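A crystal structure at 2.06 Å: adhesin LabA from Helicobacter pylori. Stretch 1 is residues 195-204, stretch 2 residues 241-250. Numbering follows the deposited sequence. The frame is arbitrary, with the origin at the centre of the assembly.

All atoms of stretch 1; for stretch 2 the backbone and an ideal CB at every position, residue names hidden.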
# COMPACT_ATOMS: atom_id res chain seq x y z
N ALA A 195 0.72 15.85 -1.32
CA ALA A 195 1.77 15.31 -0.47
C ALA A 195 3.07 15.21 -1.27
O ALA A 195 4.14 15.44 -0.71
CB ALA A 195 1.37 13.93 0.02
N SER A 196 2.99 14.87 -2.58
CA SER A 196 4.19 14.73 -3.42
C SER A 196 4.80 16.06 -3.72
O SER A 196 6.02 16.17 -3.75
CB SER A 196 3.89 13.96 -4.70
OG SER A 196 5.10 13.69 -5.39
N THR A 197 3.96 17.10 -3.90
CA THR A 197 4.40 18.46 -4.14
C THR A 197 5.25 18.95 -2.98
O THR A 197 6.30 19.56 -3.22
CB THR A 197 3.21 19.38 -4.42
OG1 THR A 197 2.63 18.98 -5.66
CG2 THR A 197 3.62 20.86 -4.50
N ILE A 198 4.79 18.74 -1.73
CA ILE A 198 5.53 19.14 -0.54
C ILE A 198 6.96 18.58 -0.58
O ILE A 198 7.88 19.35 -0.65
CB ILE A 198 4.82 18.70 0.76
CG1 ILE A 198 3.48 19.46 0.97
CG2 ILE A 198 5.77 18.85 1.98
CD1 ILE A 198 2.63 18.92 2.11
N ILE A 199 7.12 17.24 -0.62
CA ILE A 199 8.38 16.51 -0.57
C ILE A 199 9.22 16.74 -1.82
O ILE A 199 10.41 17.03 -1.69
CB ILE A 199 8.16 14.99 -0.26
CG1 ILE A 199 7.10 14.77 0.87
CG2 ILE A 199 9.48 14.28 0.10
CD1 ILE A 199 7.51 15.19 2.34
N THR A 200 8.62 16.63 -3.02
CA THR A 200 9.36 16.86 -4.27
C THR A 200 9.94 18.28 -4.29
O THR A 200 11.15 18.41 -4.51
CB THR A 200 8.54 16.50 -5.51
OG1 THR A 200 8.03 15.17 -5.32
CG2 THR A 200 9.37 16.53 -6.78
N THR A 201 9.10 19.34 -3.98
CA THR A 201 9.57 20.74 -3.97
C THR A 201 10.66 20.94 -2.91
O THR A 201 11.68 21.55 -3.22
CB THR A 201 8.41 21.76 -3.87
OG1 THR A 201 7.33 21.37 -4.73
CG2 THR A 201 8.85 23.14 -4.26
N LEU A 202 10.46 20.37 -1.69
CA LEU A 202 11.44 20.45 -0.60
C LEU A 202 12.77 19.86 -1.02
O LEU A 202 13.82 20.47 -0.82
CB LEU A 202 10.94 19.65 0.62
CG LEU A 202 11.00 20.27 2.02
CD1 LEU A 202 10.94 19.19 3.09
CD2 LEU A 202 12.23 21.18 2.26
N ASN A 203 12.73 18.67 -1.61
CA ASN A 203 13.90 17.91 -2.01
C ASN A 203 14.71 18.58 -3.10
O ASN A 203 15.93 18.67 -2.95
CB ASN A 203 13.52 16.48 -2.39
CG ASN A 203 14.69 15.58 -2.61
OD1 ASN A 203 15.54 15.35 -1.73
ND2 ASN A 203 14.77 15.04 -3.82
N SER A 204 14.05 19.05 -4.20
CA SER A 204 14.75 19.71 -5.32
C SER A 204 15.25 21.13 -4.99
O SER A 204 16.39 21.48 -5.35
CB SER A 204 13.90 19.70 -6.59
OG SER A 204 12.60 20.24 -6.37
N UNK A 241 14.48 10.42 5.61
CA UNK A 241 13.08 10.76 5.86
C UNK A 241 12.35 11.17 4.60
O UNK A 241 11.23 10.71 4.38
CB UNK A 241 12.99 11.89 6.89
N UNK A 242 12.99 11.97 3.73
CA UNK A 242 12.42 12.34 2.42
C UNK A 242 12.23 11.04 1.59
O UNK A 242 11.16 10.83 1.03
CB UNK A 242 13.32 13.33 1.69
N UNK A 243 13.26 10.18 1.55
CA UNK A 243 13.19 8.96 0.77
C UNK A 243 12.02 8.05 1.22
O UNK A 243 11.20 7.66 0.38
CB UNK A 243 14.52 8.21 0.88
N UNK A 244 11.92 7.81 2.56
CA UNK A 244 10.86 6.98 3.15
C UNK A 244 9.50 7.54 2.82
O UNK A 244 8.59 6.79 2.51
CB UNK A 244 11.03 6.88 4.67
N UNK A 245 9.35 8.86 2.84
CA UNK A 245 8.05 9.47 2.61
C UNK A 245 7.66 9.39 1.14
O UNK A 245 6.50 9.14 0.84
CB UNK A 245 8.06 10.93 3.08
N UNK A 246 8.63 9.60 0.23
CA UNK A 246 8.40 9.50 -1.22
C UNK A 246 7.87 8.15 -1.61
O UNK A 246 6.90 8.07 -2.37
CB UNK A 246 9.69 9.78 -1.99
N UNK A 247 8.46 7.07 -1.04
CA UNK A 247 8.05 5.69 -1.31
C UNK A 247 6.66 5.42 -0.68
O UNK A 247 5.84 4.72 -1.28
CB UNK A 247 9.09 4.71 -0.77
N UNK A 248 6.38 6.02 0.50
CA UNK A 248 5.09 5.91 1.18
C UNK A 248 3.99 6.46 0.25
O UNK A 248 2.97 5.81 0.05
CB UNK A 248 5.11 6.66 2.51
N UNK A 249 4.24 7.62 -0.36
CA UNK A 249 3.33 8.27 -1.31
C UNK A 249 3.14 7.38 -2.56
O UNK A 249 2.01 7.19 -3.02
CB UNK A 249 3.87 9.65 -1.71
N UNK A 250 4.27 6.85 -3.11
CA UNK A 250 4.28 6.04 -4.31
C UNK A 250 3.45 4.76 -4.11
O UNK A 250 2.55 4.48 -4.90
CB UNK A 250 5.72 5.69 -4.70

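Both stretches are helical throughout, and their axes run nearly antiparallel, 150° between N-to-C directions, with a closest approach of 10.1 Å. A gap of that size is filled by side chains rather than by backbone contact, and the central feature on the visible side is Ile-199, which points toward the second helix.

Position 241 has helical backbone angles and an ideal CB with nothing of stretch 1 within 5.5 Å, so the contact sets no demand beyond tolerance of a helix. It is Glu-241.

Position 242 is different. Its CB points toward stretch 1, and the ideal CB lies 4.3 Å from CG2 of Ile-199 and 4.5 Å from OD1 of Asn-203. The methyl favours an apolar side chain of middling size, such as valine, leucine or isoleucine; the amide might also invite a polar partner. The residue is Ile-242. Its CG2 packs 3.6 Å from CG2 of Ile-199 and also lies 3.7 Å from OD1 of Asn-203, a plain contact, so the apolar neighbour is the one it matches in kind.

Position 243 points away and position 244 is out of reach; stretch 1 favours no residue type at either. They are Ser-243, whose hydroxyl is hydrogen-bonded elsewhere in the structure, and Ala-244.

At position 245 CB again points toward stretch 1, and the ideal CB is 4.4 Å from CD1 of Ile-199. An aliphatic chain would extend the apolar surface around that methyl; leucine, valine, isoleucine or methionine could serve. Ile-245 does so with its CG2, 3.8 Å from CD1 of Ile-199.

Position 246 is directed sideways, its ideal CB 5.0 Å from CG2 of Ile-199. Farther out, beyond that methyl, Ser-196 and Thr-200 carry hydroxyls (OG1 of Thr-200 is 5.7 Å from CG2 of Ile-199), so a long side chain with an aliphatic stem and a polar end is plausible: glutamine, glutamate, lysine or arginine. The deposited Gln-246, with chi1 and chi2 both m, brings its end nearer to stretch 1. CD lies 3.6 Å from CG2 of Ile-199, while OE1 comes 3.4 Å from OG1 of Thr-200. That hydroxyl already donates to O of Ser-196 at 2.7 Å within its own helix, and no hydrogen bond joins the two stretches.

Positions 247 and 248 are beyond reach, leaving the choice open; they are Asp-247 and Met-248.

Position 249 points toward stretch 1, but its ideal CB remains 5.3 Å from CB of both Ala-195 and Ser-196. These small side chains leave space, which a branched or longer aliphatic residue can fill. Ile-249, with chi1 m and chi2 t, sends CD1 to 3.6 Å from O of Ala-195, 3.9 Å from CB of Ala-195 and 3.9 Å from CG1 of Ile-199. Together with positions 242, 245 and 246 it completes the hole that receives Ile-199 as a knob.

Position 250 is again out of reach, so a long, charged chain costs this contact nothing; it is Lys-250, extended with all four chi angles t.

Stretch 2 (241-250) EISAIQDMIK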
# COMPACT_ATOMS: atom_id res chain seq x y z
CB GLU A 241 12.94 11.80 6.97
CG GLU A 241 13.41 11.29 8.33
CD GLU A 241 14.90 11.02 8.48
OE1 GLU A 241 15.71 11.72 7.83
OE2 GLU A 241 15.25 10.09 9.23
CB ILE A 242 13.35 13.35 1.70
CG1 ILE A 242 13.36 14.73 2.41
CG2 ILE A 242 13.03 13.48 0.20
CD1 ILE A 242 14.59 15.57 2.11
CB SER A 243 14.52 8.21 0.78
OG SER A 243 14.46 7.08 -0.08
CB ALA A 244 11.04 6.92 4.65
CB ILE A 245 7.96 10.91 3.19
CG1 ILE A 245 8.19 10.88 4.74
CG2 ILE A 245 6.61 11.53 2.84
CD1 ILE A 245 8.29 12.31 5.45
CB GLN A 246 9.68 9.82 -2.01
CG GLN A 246 10.07 11.31 -1.94
CD GLN A 246 9.30 12.20 -2.89
OE1 GLN A 246 9.92 12.90 -3.72
NE2 GLN A 246 7.95 12.29 -2.75
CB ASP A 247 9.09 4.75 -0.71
CG ASP A 247 10.43 4.71 -1.43
OD1 ASP A 247 10.45 4.90 -2.68
OD2 ASP A 247 11.44 4.35 -0.78
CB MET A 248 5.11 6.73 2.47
CG MET A 248 5.68 5.99 3.65
SD MET A 248 5.75 7.04 5.11
CE MET A 248 4.07 7.03 5.57
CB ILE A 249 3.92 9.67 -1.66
CG1 ILE A 249 3.76 10.65 -0.47
CG2 ILE A 249 3.32 10.25 -2.97
CD1 ILE A 249 4.73 11.93 -0.51
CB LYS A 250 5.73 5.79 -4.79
CG LYS A 250 5.89 4.57 -5.70
CD LYS A 250 7.29 4.48 -6.32
CE LYS A 250 7.45 3.26 -7.21
NZ LYS A 250 8.59 3.40 -8.16
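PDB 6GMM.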